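PDB 6IV9: Cas13d from uncultured Ruminococcus sp, which binds CRISPR RNA and, through two HEPN domains, probably carries out both maturation of that RNA and cleavage of target RNA. Local coordinates for residues E180-L183 with A184-T188; N740-A743 with R744-A748. The protein carries 2 engineered substitutions. All coordinates share one frame; numbering follows the deposited sequence.

Interaction 1 (E180-L183 with A184-T188). With nucleotides of chain B.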
# COMPACT_ATOMS: atom_id res chain seq x y z
N GLU A 180 11.18 -5.74 2.40
CA GLU A 180 11.58 -4.99 3.61
C GLU A 180 11.27 -3.49 3.44
O GLU A 180 10.86 -2.91 4.39
CB GLU A 180 12.96 -5.40 4.09
CG GLU A 180 12.99 -6.87 4.45
CD GLU A 180 14.33 -7.43 4.87
OE1 GLU A 180 15.18 -6.65 5.24
OE2 GLU A 180 14.51 -8.63 4.80
N LYS A 181 11.47 -2.94 2.24
CA LYS A 181 11.21 -1.49 2.04
C LYS A 181 9.74 -1.19 2.30
O LYS A 181 9.46 -0.25 2.98
CB LYS A 181 11.37 -1.05 0.58
CG LYS A 181 12.74 -1.11 -0.03
CD LYS A 181 12.93 -0.22 -1.24
CE LYS A 181 11.96 -0.40 -2.38
NZ LYS A 181 12.58 0.00 -3.66
N ILE A 182 8.85 -2.00 1.73
CA ILE A 182 7.39 -1.76 1.90
C ILE A 182 6.98 -1.98 3.36
O ILE A 182 6.16 -1.24 3.84
CB ILE A 182 6.52 -2.48 0.86
CG1 ILE A 182 5.16 -1.80 0.73
CG2 ILE A 182 6.38 -3.95 1.17
CD1 ILE A 182 5.19 -0.53 -0.05
N LEU A 183 7.53 -2.97 4.04
CA LEU A 183 7.19 -3.20 5.46
C LEU A 183 7.66 -2.00 6.30
O LEU A 183 6.97 -1.65 7.21
CB LEU A 183 7.80 -4.50 5.95
CG LEU A 183 7.09 -5.76 5.47
CD1 LEU A 183 7.88 -6.99 5.85
CD2 LEU A 183 5.68 -5.83 6.00
N ALA A 184 8.80 -1.43 5.94
CA ALA A 184 9.33 -0.27 6.68
C ALA A 184 8.34 0.90 6.59
O ALA A 184 8.14 1.58 7.57
CB ALA A 184 10.67 0.11 6.14
N VAL A 185 7.76 1.11 5.42
CA VAL A 185 6.77 2.21 5.28
C VAL A 185 5.55 1.95 6.18
O VAL A 185 5.20 2.80 6.93
CB VAL A 185 6.31 2.30 3.82
CG1 VAL A 185 5.06 3.15 3.69
CG2 VAL A 185 7.40 2.78 2.89
N TYR A 186 4.95 0.77 6.06
CA TYR A 186 3.72 0.47 6.83
C TYR A 186 3.94 0.40 8.34
O TYR A 186 3.11 0.89 9.05
CB TYR A 186 2.88 -0.61 6.15
CG TYR A 186 2.32 -0.05 4.88
CD1 TYR A 186 1.31 0.89 4.90
CD2 TYR A 186 2.91 -0.33 3.67
CE1 TYR A 186 0.84 1.46 3.74
CE2 TYR A 186 2.45 0.22 2.50
CZ TYR A 186 1.41 1.13 2.53
OH TYR A 186 0.98 1.70 1.39
N VAL A 187 5.01 -0.23 8.81
CA VAL A 187 5.22 -0.25 10.29
C VAL A 187 5.46 1.18 10.78
O VAL A 187 5.02 1.50 11.85
CB VAL A 187 6.30 -1.23 10.76
CG1 VAL A 187 5.93 -2.66 10.44
CG2 VAL A 187 7.67 -0.88 10.24
N THR A 188 6.16 1.98 10.00
CA THR A 188 6.39 3.37 10.45
C THR A 188 5.04 4.07 10.59
O THR A 188 4.81 4.71 11.58
CB THR A 188 7.32 4.12 9.49
OG1 THR A 188 8.60 3.52 9.54
CG2 THR A 188 7.43 5.58 9.83
P A B 28 10.65 0.78 -6.65
OP1 A B 28 10.92 -0.55 -6.08
OP2 A B 28 11.78 1.71 -6.96
O5' A B 28 9.86 0.69 -8.04
C5' A B 28 8.86 -0.32 -8.35
C4' A B 28 8.81 -0.40 -9.84
O4' A B 28 8.41 0.89 -10.41
C3' A B 28 10.15 -0.72 -10.52
O3' A B 28 9.84 -1.34 -11.77
C2' A B 28 10.71 0.65 -10.86
O2' A B 28 11.68 0.66 -11.91
C1' A B 28 9.44 1.43 -11.20
N9 A B 28 9.53 2.88 -10.94
C8 A B 28 10.04 3.47 -9.82
N7 A B 28 10.01 4.78 -9.85
C5 A B 28 9.44 5.08 -11.07
C6 A B 28 9.21 6.29 -11.74
N6 A B 28 9.45 7.48 -11.19
N1 A B 28 8.65 6.24 -12.96
C2 A B 28 8.40 5.05 -13.50
N3 A B 28 8.67 3.83 -13.02
C4 A B 28 9.20 3.92 -11.79
P A B 27 13.29 3.97 -3.86
OP1 A B 27 13.39 4.91 -2.69
OP2 A B 27 14.08 2.75 -3.80
O5' A B 27 11.85 3.39 -4.13
C5' A B 27 10.76 4.34 -4.14
C4' A B 27 9.49 3.61 -4.39
O4' A B 27 8.40 4.53 -4.36
C3' A B 27 9.40 2.96 -5.77
O3' A B 27 9.53 1.56 -5.67
C2' A B 27 7.97 3.29 -6.25
O2' A B 27 7.26 2.14 -6.67
C1' A B 27 7.34 3.93 -5.00
N9 A B 27 6.34 4.94 -5.29
C8 A B 27 5.07 4.94 -4.78
N7 A B 27 4.30 5.88 -5.25
C5 A B 27 5.13 6.57 -6.13
C6 A B 27 4.92 7.71 -6.93
N6 A B 27 3.75 8.36 -7.00
N1 A B 27 5.95 8.13 -7.71
C2 A B 27 7.11 7.48 -7.63
N3 A B 27 7.44 6.44 -6.87
C4 A B 27 6.39 6.02 -6.15

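Interaction 2 (N740-A743 with R744-A748). With nucleotides of chain B.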
# COMPACT_ATOMS: atom_id res chain seq x y z
N ASN A 740 1.80 9.82 2.13
CA ASN A 740 2.39 9.14 0.95
C ASN A 740 3.73 9.79 0.57
O ASN A 740 4.63 9.08 0.23
CB ASN A 740 1.41 9.03 -0.21
CG ASN A 740 0.28 8.06 0.07
OD1 ASN A 740 0.33 7.31 1.02
ND2 ASN A 740 -0.73 8.08 -0.76
N VAL A 741 3.81 11.11 0.61
CA VAL A 741 5.11 11.78 0.33
C VAL A 741 6.11 11.36 1.41
O VAL A 741 7.22 11.04 1.11
CB VAL A 741 4.98 13.31 0.33
CG1 VAL A 741 6.34 13.97 0.33
CG2 VAL A 741 4.13 13.82 -0.80
N ASN A 742 5.65 11.32 2.65
CA ASN A 742 6.54 10.98 3.79
C ASN A 742 7.10 9.57 3.61
O ASN A 742 8.24 9.34 3.92
CB ASN A 742 5.84 11.07 5.13
CG ASN A 742 6.86 11.00 6.26
OD1 ASN A 742 7.62 11.92 6.46
ND2 ASN A 742 6.89 9.88 6.95
N ALA A 743 6.29 8.67 3.07
CA ALA A 743 6.66 7.26 2.88
C ALA A 743 7.92 7.15 2.00
O ALA A 743 8.72 6.29 2.26
CB ALA A 743 5.50 6.53 2.27
N ARG A 744 8.08 8.03 1.02
CA ARG A 744 9.26 7.97 0.12
C ARG A 744 10.53 8.20 0.94
O ARG A 744 11.53 7.62 0.63
CB ARG A 744 9.13 9.02 -0.99
CG ARG A 744 7.97 8.78 -1.93
CD ARG A 744 8.29 7.62 -2.83
NE ARG A 744 9.29 7.97 -3.81
CZ ARG A 744 9.09 8.81 -4.80
NH1 ARG A 744 7.88 9.23 -5.08
NH2 ARG A 744 10.10 9.22 -5.52
N TYR A 745 10.46 9.13 1.88
CA TYR A 745 11.58 9.49 2.79
C TYR A 745 11.86 8.35 3.78
O TYR A 745 12.99 8.10 4.11
CB TYR A 745 11.39 10.91 3.33
CG TYR A 745 11.39 11.89 2.20
CD1 TYR A 745 10.22 12.19 1.54
CD2 TYR A 745 12.56 12.43 1.73
CE1 TYR A 745 10.21 13.05 0.46
CE2 TYR A 745 12.57 13.29 0.65
CZ TYR A 745 11.39 13.59 0.00
OH TYR A 745 11.39 14.42 -1.08
N VAL A 746 10.80 7.69 4.22
CA VAL A 746 10.93 6.54 5.14
C VAL A 746 11.71 5.44 4.41
O VAL A 746 12.58 4.88 5.00
CB VAL A 746 9.56 6.02 5.60
CG1 VAL A 746 9.73 4.74 6.38
CG2 VAL A 746 8.82 7.07 6.42
N ILE A 747 11.42 5.22 3.14
CA ILE A 747 12.17 4.20 2.36
C ILE A 747 13.64 4.64 2.30
O ILE A 747 14.50 3.82 2.48
CB ILE A 747 11.57 4.06 0.95
CG1 ILE A 747 10.17 3.45 0.98
CG2 ILE A 747 12.51 3.30 0.04
CD1 ILE A 747 9.46 3.51 -0.33
N ALA A 748 13.86 5.93 2.10
CA ALA A 748 15.25 6.42 2.00
C ALA A 748 16.01 6.14 3.30
O ALA A 748 17.14 5.70 3.23
CB ALA A 748 15.23 7.88 1.66
P A B 27 13.29 3.97 -3.86
OP1 A B 27 13.39 4.91 -2.69
OP2 A B 27 14.08 2.75 -3.80
O5' A B 27 11.85 3.39 -4.13
C5' A B 27 10.76 4.34 -4.14
C4' A B 27 9.49 3.61 -4.39
O4' A B 27 8.40 4.53 -4.36
C3' A B 27 9.40 2.96 -5.77
O3' A B 27 9.53 1.56 -5.67
C2' A B 27 7.97 3.29 -6.25
O2' A B 27 7.26 2.14 -6.67
C1' A B 27 7.34 3.93 -5.00
N9 A B 27 6.34 4.94 -5.29
C8 A B 27 5.07 4.94 -4.78
N7 A B 27 4.30 5.88 -5.25
C5 A B 27 5.13 6.57 -6.13
C6 A B 27 4.92 7.71 -6.93
N6 A B 27 3.75 8.36 -7.00
N1 A B 27 5.95 8.13 -7.71
C2 A B 27 7.11 7.48 -7.63
N3 A B 27 7.44 6.44 -6.87
C4 A B 27 6.39 6.02 -6.15

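Interaction 1 (E180-L183 with A184-T188)
Ile182 turns CG1 away from its own amide nitrogen (chi1 -158°), and Tyr186 swings its ring back beside its backbone N (chi1 -68°). The two side chains therefore run side by side and point the same way. This is an i to i+4 pairing within one turn of helix 168-197. Ile182 CG1 lies at the ring edge, in its plane. Ile182 CD1 reaches Tyr186 CE2 at 3.8 Å. Val185 CG1 sits 4.0 Å above the Tyr186 ring plane, over the ring centre, so one face and one edge are packed by neighbours on the same helix. Beyond the ring, Tyr186 OH is hydrogen-bonded to Asp516 of helix 511-535.

The backbone keeps regular helical pairing. Tyr186 N bonds to Ile182 O, and Val187 N bonds to Leu183 O at 2.9 Å with a nearly straight N-H (173°). Val187 CG2 also lies close to that carbonyl, 3.2 Å from Leu183 O.

Lys181 leaves the helix on another side, and its chain bends at the third torsion. NZ bridges two successive phosphates of the RNA in chain B. Lys181 NZ bonds to OP1 of A28 of chain B at 3.0 Å and to OP2 of A27 of chain B at 3.1 Å. Asp178 gives it only a long, weak ion pair. A magnesium ion lies about 6 Å from this side chain. With a leucine at Lys181 the ammonium group is gone, and the two phosphates would probably lose their shared positive partner, leaving that part of the RNA backbone less firmly held.

Glu180 OE2 is hydrogen-bonded to Tyr304. One turn back from Thr188, Ala184 O accepts twice from that residue, from Thr188 N and from the hydroxyl Thr188 OG1 at 2.8 Å.

Interaction 2 (N740-A743 with R744-A748)
Asn742 O takes two backbone N-H groups in this turn of helix 713-760. Val746 N donates at 3.1 Å, while Tyr745 N is near but bonds only weakly. One step earlier the helix departs from plain i to i+4 pairing. Arg744 N bonds to Val741 O at 3.1 Å, with the donor well above the carbonyl plane, and Asn740 O is farther off. Val741 O also meets the Tyr745 ring near its plane, 3.2 Å from CD1. Val741 CG1 runs alongside that ring and touches CE1.

Arg744 folds at its second and third torsions (chi2 -74°), which lays the guanidinium against the base of A27 of chain B. A27 N3 is 3.3 Å above the guanidinium plane, toward its rim. Phe913 fixes the group further, through its carbonyl to NH1 and a cation-pi contact. Ile747 CG2 packs 3.3 Å from A27 OP1. Two more polar ends have partners: Asn742 is held by Tyr852 and Ile826 O, Tyr745 OH by Leu907 O and His853. Helix 816-827 lies against Tyr745 and Val746, helix 901-908 against Arg744 and Ala748, and helix 168-197 against Ala743 and Ile747.

How the interactions relate
Interactions 1 and 2 lie on two helices that pack together, with their centres about 10 Å apart. Val185 of interaction 1 fits against interaction 2 with both methyls: CG2 is 3.4 Å from Ile747 CG1, and CG1 is 3.7 Å from Ala743 CB. Farther along, Thr188 OG1 is 3.6 Å from Val746 CG1. Both interactions also meet the phosphate of A27 of chain B. Lys181 of interaction 1 does so with its ammonium group, which also holds the phosphate of A28 of chain B, and Ile747 of interaction 2 with a methyl. Interaction 2 adds Arg744 against the A27 base. Sequence-distant parts of the chain thus bind adjoining pieces of the crRNA.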